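Local structure of calmodulin-binding transcription activator 1 (Homo sapiens, 2CXK) at residues N36-L41 and G55-Y60; T70-F75 and S81-F86. The protein acts as a transcriptional activator that may interact with calmodulin, the fragment here being its TIG domain, an immunoglobulin-like fold. One frame throughout, in Å; residues are numbered along the deposited sequence.

Interaction 1: N36-L41 and G55-Y60; sequences NNYSCL and GVLRCY. With SO4 (sulfate ion), chain F.
L57 on strand 56-60 meets the ring of Y38 on strand 38-42 in the buried interior of the IPT/TIG domain, an immunoglobulin-like beta-sandwich. No hydrogen bond links the two segments, and their nearest CA atoms stay 7.0 Å apart at C40 and C59, so side chains alone make the contact.

The first kind of interaction is CH-pi. Methyl CD2 of L57 stands over one face of the Y38 ring, 4.2 Å from its centroid and 27° off the normal. It lies nearer the root of the ring than its hydroxyl end, with CD2 of L57 3.8 Å from CG of Y38. The two side chains cross at about a right angle, and F75 packs edge-to-face with the same ring.

The second side-chain contact is between sulfurs. C59 SG faces C40 SG at 3.7 Å, which is too long for a disulfide. The C59 rotation (chi1 71°) turns its sulfur toward strand 38-42, where it also lies 3.8 Å from C40 CB.

Polar contact lies on the outward side of strand 56-60, at a sulfate that K24 also binds and that probably came from the crystallisation liquor. Y60 OH donates a 2.6 Å hydrogen bond to its O3, which sits at the ring edge, in plane.

Interaction 2: T70-F75 and S81-F86; sequences TLQVAF and SNSVVF
L71 and V84 form an antiparallel hydrogen-bonded pair, in which L71 N donates to V84 O at 2.9 Å and V84 N to L71 O at 3.1 Å. The first of these bonds is bent, with an N-H...O angle of 133°. The same L71 O also receives a CA-H...O contact from S83.

Beyond this pair a side chain replaces the backbone acceptor. S81 OG takes the N-H of V73 at 2.9 Å, nearly straight at 165°, and donates to N82 O at 2.8 Å, so one hydroxyl is gripped from two directions. Its chi1 of 77° turns OG toward the neighbouring strand. An alanine here would keep CB near V73 but is likely to leave the V73 N-H without this acceptor and N82 O without its hydroxyl donor.

The apolar part is carried by L71. Its CB lies 3.8 Å from V84 CG2, the two side chains running alongside and pointing the same way, and its CD2 approaches F86 CD2 obliquely at 4.1 Å. F42 and Y88 add edge-to-face rings around F86. Strands 67-75 and 84-88 are thus joined as antiparallel neighbours within the immunoglobulin-like beta-sandwich of the IPT/TIG domain.

Interactions 1 and 2 have centres about 10 Å apart and share one hydrophobic core. Strand 38-42 of interaction 1 lies beside strand 67-75 of interaction 2, and probable hydrogen bonds join them, from L41 N to Q72 O at 2.8 Å and from A74 N to S39 O at 2.9 Å. L57 CD1 also packs on V73 CG1 at 3.4 Å, so L57 touches residues of both adjoining strands. Both segments of interaction 1 precede those of interaction 2 in the sequence. The sulfate, held by Y60 OH and K24, belongs to interaction 1 alone and, probably a crystallisation ion, marks no known site. The evidence thus separates sandwich packing in interaction 1 from in-sheet pairing in interaction 2.

Interaction 1: N36-L41 and G55-Y60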
ATOM      1  N   ASN A  36      14.040  -7.234  13.000  1.00 34.05           N
ATOM      2  CA  ASN A  36      12.616  -7.535  12.917  1.00 31.71           C
ATOM      3  C   ASN A  36      11.842  -7.034  14.150  1.00 28.74           C
ATOM      4  O   ASN A  36      11.145  -7.808  14.807  1.00 27.33           O
ATOM      5  CB  ASN A  36      12.460  -9.054  12.786  1.00 35.36           C
ATOM      6  CG  ASN A  36      11.022  -9.491  12.605  1.00 38.86           C
ATOM      7  OD1 ASN A  36      10.710 -10.677  12.723  1.00 41.73           O
ATOM      8  ND2 ASN A  36      10.139  -8.544  12.306  1.00 41.65           N
ATOM      9  N   ASN A  37      11.956  -5.748  14.465  1.00 24.42           N
ATOM     10  CA  ASN A  37      11.263  -5.214  15.636  1.00 22.14           C
ATOM     11  C   ASN A  37      10.334  -4.047  15.340  1.00 19.36           C
ATOM     12  O   ASN A  37      10.061  -3.222  16.215  1.00 17.13           O
ATOM     13  CB  ASN A  37      12.275  -4.802  16.703  1.00 22.57           C
ATOM     14  CG  ASN A  37      13.072  -5.975  17.221  1.00 25.77           C
ATOM     15  OD1 ASN A  37      14.299  -5.978  17.159  1.00 27.42           O
ATOM     16  ND2 ASN A  37      12.375  -6.985  17.735  1.00 26.43           N
ATOM     17  N   TYR A  38       9.858  -3.979  14.102  1.00 16.46           N
ATOM     18  CA  TYR A  38       8.933  -2.927  13.699  1.00 14.52           C
ATOM     19  C   TYR A  38       7.518  -3.327  14.091  1.00 13.32           C
ATOM     20  O   TYR A  38       7.192  -4.507  14.148  1.00 13.05           O
ATOM     21  CB  TYR A  38       8.963  -2.739  12.189  1.00 13.27           C
ATOM     22  CG  TYR A  38      10.149  -1.972  11.673  1.00 14.13           C
ATOM     23  CD1 TYR A  38      10.219  -0.588  11.819  1.00 14.15           C
ATOM     24  CD2 TYR A  38      11.188  -2.625  11.007  1.00 14.53           C
ATOM     25  CE1 TYR A  38      11.287   0.132  11.312  1.00 15.97           C
ATOM     26  CE2 TYR A  38      12.265  -1.911  10.495  1.00 16.59           C
ATOM     27  CZ  TYR A  38      12.304  -0.534  10.652  1.00 16.75           C
ATOM     28  OH  TYR A  38      13.353   0.181  10.133  1.00 20.83           O
ATOM     29  N   SER A  39       6.682  -2.337  14.360  1.00 12.75           N
ATOM     30  CA  SER A  39       5.289  -2.588  14.695  1.00 13.54           C
ATOM     31  C   SER A  39       4.499  -1.366  14.268  1.00 13.37           C
ATOM     32  O   SER A  39       5.071  -0.306  13.995  1.00 12.74           O
ATOM     33  CB  SER A  39       5.107  -2.833  16.203  1.00 13.46           C
ATOM     34  OG  SER A  39       5.429  -1.684  16.968  1.00 15.52           O
ATOM     35  N   CYS A  40       3.183  -1.523  14.183  1.00 12.67           N
ATOM     36  CA  CYS A  40       2.313  -0.417  13.819  1.00 13.51           C
ATOM     37  C   CYS A  40       1.263  -0.323  14.903  1.00 12.31           C
ATOM     38  O   CYS A  40       0.744  -1.337  15.369  1.00 13.17           O
ATOM     39  CB  CYS A  40       1.648  -0.654  12.459  1.00 11.12           C
ATOM     40  SG  CYS A  40       2.816  -0.584  11.077  1.00 14.83           S
ATOM     41  N   LEU A  41       0.960   0.898  15.310  1.00 13.22           N
ATOM     42  CA  LEU A  41      -0.026   1.106  16.356  1.00 13.97           C
ATOM     43  C   LEU A  41      -1.241   1.814  15.793  1.00 12.39           C
ATOM     44  O   LEU A  41      -1.124   2.904  15.231  1.00 11.80           O
ATOM     45  CB  LEU A  41       0.568   1.954  17.485  1.00 16.21           C
ATOM     46  CG  LEU A  41       1.960   1.578  18.009  1.00 21.66           C
ATOM     47  CD1 LEU A  41       2.307   2.466  19.194  1.00 24.43           C
ATOM     48  CD2 LEU A  41       1.989   0.128  18.424  1.00 21.38           C
ATOM     49  N   GLY A  55      12.126   0.946   3.243  1.00 14.12           N
ATOM     50  CA  GLY A  55      11.096   1.958   3.126  1.00 13.17           C
ATOM     51  C   GLY A  55       9.665   1.469   3.066  1.00 12.84           C
ATOM     52  O   GLY A  55       8.746   2.285   2.988  1.00 13.41           O
ATOM     53  N   VAL A  56       9.466   0.155   3.123  1.00 10.90           N
ATOM     54  CA  VAL A  56       8.118  -0.400   3.039  1.00 11.64           C
ATOM     55  C   VAL A  56       7.780  -1.377   4.150  1.00  9.36           C
ATOM     56  O   VAL A  56       8.384  -2.440   4.253  1.00 12.07           O
ATOM     57  CB  VAL A  56       7.915  -1.126   1.700  1.00  9.18           C
ATOM     58  CG1 VAL A  56       6.510  -1.725   1.630  1.00 11.15           C
ATOM     59  CG2 VAL A  56       8.160  -0.150   0.554  1.00 10.44           C
ATOM     60  N   LEU A  57       6.808  -1.011   4.978  1.00 10.79           N
ATOM     61  CA  LEU A  57       6.364  -1.879   6.064  1.00  9.04           C
ATOM     62  C   LEU A  57       4.982  -2.448   5.753  1.00 10.06           C
ATOM     63  O   LEU A  57       4.136  -1.760   5.180  1.00 10.52           O
ATOM     64  CB  LEU A  57       6.280  -1.098   7.376  1.00 10.89           C
ATOM     65  CG  LEU A  57       7.630  -0.824   8.026  1.00  9.14           C
ATOM     66  CD1 LEU A  57       7.478   0.144   9.199  1.00 11.14           C
ATOM     67  CD2 LEU A  57       8.203  -2.149   8.472  1.00  9.20           C
ATOM     68  N   ARG A  58       4.767  -3.700   6.144  1.00 10.05           N
ATOM     69  CA  ARG A  58       3.481  -4.364   5.950  1.00 10.34           C
ATOM     70  C   ARG A  58       2.957  -4.865   7.289  1.00  9.91           C
ATOM     71  O   ARG A  58       3.697  -5.436   8.081  1.00  8.89           O
ATOM     72  CB  ARG A  58       3.611  -5.569   5.017  1.00 10.29           C
ATOM     73  CG  ARG A  58       2.306  -6.386   4.881  1.00 13.49           C
ATOM     74  CD  ARG A  58       2.555  -7.802   4.353  1.00 15.47           C
ATOM     75  NE  ARG A  58       3.342  -8.611   5.283  1.00 18.17           N
ATOM     76  CZ  ARG A  58       3.976  -9.735   4.961  1.00 22.39           C
ATOM     77  NH1 ARG A  58       3.927 -10.204   3.719  1.00 22.83           N
ATOM     78  NH2 ARG A  58       4.663 -10.397   5.884  1.00 23.19           N
ATOM     79  N   CYS A  59       1.672  -4.662   7.534  1.00 10.77           N
ATOM     80  CA  CYS A  59       1.063  -5.159   8.761  1.00 10.07           C
ATOM     81  C   CYS A  59      -0.384  -5.479   8.426  1.00 10.66           C
ATOM     82  O   CYS A  59      -0.866  -5.120   7.358  1.00 10.72           O
ATOM     83  CB  CYS A  59       1.132  -4.108   9.877  1.00 10.35           C
ATOM     84  SG  CYS A  59       0.051  -2.659   9.668  1.00 11.11           S
ATOM     85  N   TYR A  60      -1.059  -6.183   9.323  1.00 10.40           N
ATOM     86  CA  TYR A  60      -2.468  -6.513   9.143  1.00  9.54           C
ATOM     87  C   TYR A  60      -3.154  -5.772  10.286  1.00 10.31           C
ATOM     88  O   TYR A  60      -2.894  -6.040  11.460  1.00 10.75           O
ATOM     89  CB  TYR A  60      -2.648  -8.026   9.236  1.00 10.42           C
ATOM     90  CG  TYR A  60      -1.759  -8.754   8.242  1.00  8.93           C
ATOM     91  CD1 TYR A  60      -2.007  -8.679   6.868  1.00 11.24           C
ATOM     92  CD2 TYR A  60      -0.646  -9.477   8.669  1.00 10.83           C
ATOM     93  CE1 TYR A  60      -1.166  -9.314   5.949  1.00 11.64           C
ATOM     94  CE2 TYR A  60       0.197 -10.110   7.762  1.00 12.33           C
ATOM     95  CZ  TYR A  60      -0.071 -10.029   6.405  1.00 12.99           C
ATOM     96  OH  TYR A  60       0.740 -10.693   5.519  1.00 13.34           O
TER
HETATM   97  S   SO4 F1006      -1.011 -10.926   2.041  0.50109.71           S
HETATM   98  O1  SO4 F1006      -0.464  -9.845   1.125  0.50 83.28           O
HETATM   99  O2  SO4 F1006      -1.060 -12.220   1.242  0.50 84.57           O
HETATM  100  O3  SO4 F1006      -0.017 -11.127   3.039  0.50 55.20           O
HETATM  101  O4  SO4 F1006      -2.364 -10.575   2.291  0.50 57.47           O

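Interaction 2: T70-F75 and S81-F86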
ATOM      1  N   THR A  70      -5.488   6.958  15.150  1.00 14.00           N
ATOM      2  CA  THR A  70      -4.112   7.290  14.813  1.00 13.83           C
ATOM      3  C   THR A  70      -3.412   6.028  14.329  1.00 13.44           C
ATOM      4  O   THR A  70      -3.692   4.933  14.818  1.00 13.76           O
ATOM      5  CB  THR A  70      -3.343   7.780  16.046  1.00 16.53           C
ATOM      6  OG1 THR A  70      -3.532   6.837  17.109  1.00 16.98           O
ATOM      7  CG2 THR A  70      -3.826   9.148  16.485  1.00 15.64           C
ATOM      8  N   LEU A  71      -2.517   6.185  13.355  1.00 12.13           N
ATOM      9  CA  LEU A  71      -1.726   5.074  12.840  1.00 11.46           C
ATOM     10  C   LEU A  71      -0.284   5.553  12.959  1.00 12.94           C
ATOM     11  O   LEU A  71       0.081   6.588  12.397  1.00 11.94           O
ATOM     12  CB  LEU A  71      -2.074   4.773  11.373  1.00  7.97           C
ATOM     13  CG  LEU A  71      -1.159   3.758  10.669  1.00 11.28           C
ATOM     14  CD1 LEU A  71      -1.039   2.477  11.504  1.00  8.31           C
ATOM     15  CD2 LEU A  71      -1.724   3.446   9.280  1.00 12.26           C
ATOM     16  N   GLN A  72       0.528   4.819  13.717  1.00 14.73           N
ATOM     17  CA  GLN A  72       1.929   5.188  13.917  1.00 14.11           C
ATOM     18  C   GLN A  72       2.852   3.991  13.708  1.00 14.46           C
ATOM     19  O   GLN A  72       2.439   2.845  13.882  1.00 14.56           O
ATOM     20  CB  GLN A  72       2.135   5.703  15.345  1.00 15.64           C
ATOM     21  CG  GLN A  72       1.226   6.849  15.762  1.00 16.37           C
ATOM     22  CD  GLN A  72       1.292   7.102  17.257  1.00 18.63           C
ATOM     23  OE1 GLN A  72       2.038   7.966  17.726  1.00 21.20           O
ATOM     24  NE2 GLN A  72       0.521   6.335  18.015  1.00 16.90           N
ATOM     25  N   VAL A  73       4.097   4.265  13.332  1.00 11.83           N
ATOM     26  CA  VAL A  73       5.095   3.215  13.145  1.00 11.27           C
ATOM     27  C   VAL A  73       6.048   3.267  14.345  1.00 13.16           C
ATOM     28  O   VAL A  73       6.459   4.347  14.766  1.00 13.89           O
ATOM     29  CB  VAL A  73       5.918   3.431  11.859  1.00  9.75           C
ATOM     30  CG1 VAL A  73       7.018   2.394  11.762  1.00  9.51           C
ATOM     31  CG2 VAL A  73       5.013   3.346  10.650  1.00 11.14           C
ATOM     32  N   ALA A  74       6.380   2.104  14.895  1.00 10.79           N
ATOM     33  CA  ALA A  74       7.285   2.024  16.039  1.00 13.90           C
ATOM     34  C   ALA A  74       8.377   0.990  15.785  1.00 15.38           C
ATOM     35  O   ALA A  74       8.211   0.083  14.968  1.00 15.31           O
ATOM     36  CB  ALA A  74       6.508   1.647  17.289  1.00 13.01           C
ATOM     37  N   PHE A  75       9.495   1.139  16.489  1.00 15.56           N
ATOM     38  CA  PHE A  75      10.617   0.206  16.395  1.00 16.80           C
ATOM     39  C   PHE A  75      10.973  -0.059  17.853  1.00 17.58           C
ATOM     40  O   PHE A  75      11.241   0.883  18.602  1.00 16.73           O
ATOM     41  CB  PHE A  75      11.811   0.832  15.678  1.00 17.22           C
ATOM     42  CG  PHE A  75      12.918  -0.143  15.393  1.00 19.15           C
ATOM     43  CD1 PHE A  75      12.789  -1.082  14.373  1.00 18.09           C
ATOM     44  CD2 PHE A  75      14.077  -0.150  16.168  1.00 19.36           C
ATOM     45  CE1 PHE A  75      13.797  -2.017  14.126  1.00 19.78           C
ATOM     46  CE2 PHE A  75      15.092  -1.082  15.931  1.00 19.11           C
ATOM     47  CZ  PHE A  75      14.953  -2.016  14.911  1.00 18.62           C
ATOM     48  N   SER A  81       7.544   7.654  14.005  1.00 17.40           N
ATOM     49  CA  SER A  81       6.936   8.363  12.885  1.00 15.31           C
ATOM     50  C   SER A  81       5.862   9.309  13.381  1.00 15.18           C
ATOM     51  O   SER A  81       5.548   9.335  14.564  1.00 14.87           O
ATOM     52  CB  SER A  81       6.294   7.369  11.909  1.00 15.70           C
ATOM     53  OG  SER A  81       5.058   6.892  12.423  1.00 13.60           O
ATOM     54  N   ASN A  82       5.308  10.098  12.464  1.00 13.59           N
ATOM     55  CA  ASN A  82       4.219  11.004  12.786  1.00 13.15           C
ATOM     56  C   ASN A  82       2.974  10.109  12.817  1.00 13.44           C
ATOM     57  O   ASN A  82       3.061   8.921  12.501  1.00 12.36           O
ATOM     58  CB  ASN A  82       4.070  12.056  11.680  1.00 12.35           C
ATOM     59  CG  ASN A  82       3.854  11.428  10.301  1.00 12.03           C
ATOM     60  OD1 ASN A  82       4.623  10.572   9.870  1.00 14.82           O
ATOM     61  ND2 ASN A  82       2.812  11.863   9.605  1.00 12.03           N
ATOM     62  N   SER A  83       1.831  10.664  13.208  1.00 13.75           N
ATOM     63  CA  SER A  83       0.584   9.897  13.231  1.00 13.95           C
ATOM     64  C   SER A  83      -0.203  10.290  11.987  1.00 14.16           C
ATOM     65  O   SER A  83      -0.224  11.463  11.622  1.00 15.56           O
ATOM     66  CB  SER A  83      -0.266  10.252  14.454  1.00 17.08           C
ATOM     67  OG  SER A  83       0.411   9.969  15.665  1.00 22.25           O
ATOM     68  N   VAL A  84      -0.826   9.316  11.328  1.00 13.69           N
ATOM     69  CA  VAL A  84      -1.656   9.605  10.160  1.00 13.04           C
ATOM     70  C   VAL A  84      -3.024   9.016  10.447  1.00 12.68           C
ATOM     71  O   VAL A  84      -3.154   8.073  11.227  1.00 14.12           O
ATOM     72  CB  VAL A  84      -1.092   8.991   8.848  1.00 11.79           C
ATOM     73  CG1 VAL A  84       0.243   9.640   8.510  1.00 11.90           C
ATOM     74  CG2 VAL A  84      -0.935   7.480   8.984  1.00 10.17           C
ATOM     75  N   VAL A  85      -4.051   9.567   9.822  1.00 11.83           N
ATOM     76  CA  VAL A  85      -5.396   9.077  10.054  1.00 12.22           C
ATOM     77  C   VAL A  85      -5.695   7.736   9.384  1.00 14.28           C
ATOM     78  O   VAL A  85      -5.317   7.500   8.235  1.00 14.85           O
ATOM     79  CB  VAL A  85      -6.432  10.113   9.566  1.00 11.74           C
ATOM     80  CG1 VAL A  85      -6.304  10.292   8.061  1.00 11.16           C
ATOM     81  CG2 VAL A  85      -7.837   9.674   9.937  1.00 13.41           C
ATOM     82  N   PHE A  86      -6.357   6.847  10.120  1.00 13.29           N
ATOM     83  CA  PHE A  86      -6.764   5.556   9.568  1.00 12.89           C
ATOM     84  C   PHE A  86      -8.223   5.442   9.967  1.00 13.17           C
ATOM     85  O   PHE A  86      -8.580   5.715  11.111  1.00 13.44           O
ATOM     86  CB  PHE A  86      -5.957   4.398  10.155  1.00 11.28           C
ATOM     87  CG  PHE A  86      -6.206   3.074   9.469  1.00 11.91           C
ATOM     88  CD1 PHE A  86      -7.063   2.129  10.033  1.00 11.99           C
ATOM     89  CD2 PHE A  86      -5.605   2.785   8.245  1.00 12.58           C
ATOM     90  CE1 PHE A  86      -7.316   0.911   9.385  1.00 13.75           C
ATOM     91  CE2 PHE A  86      -5.850   1.573   7.588  1.00 13.31           C
ATOM     92  CZ  PHE A  86      -6.707   0.635   8.162  1.00 13.02           C
TER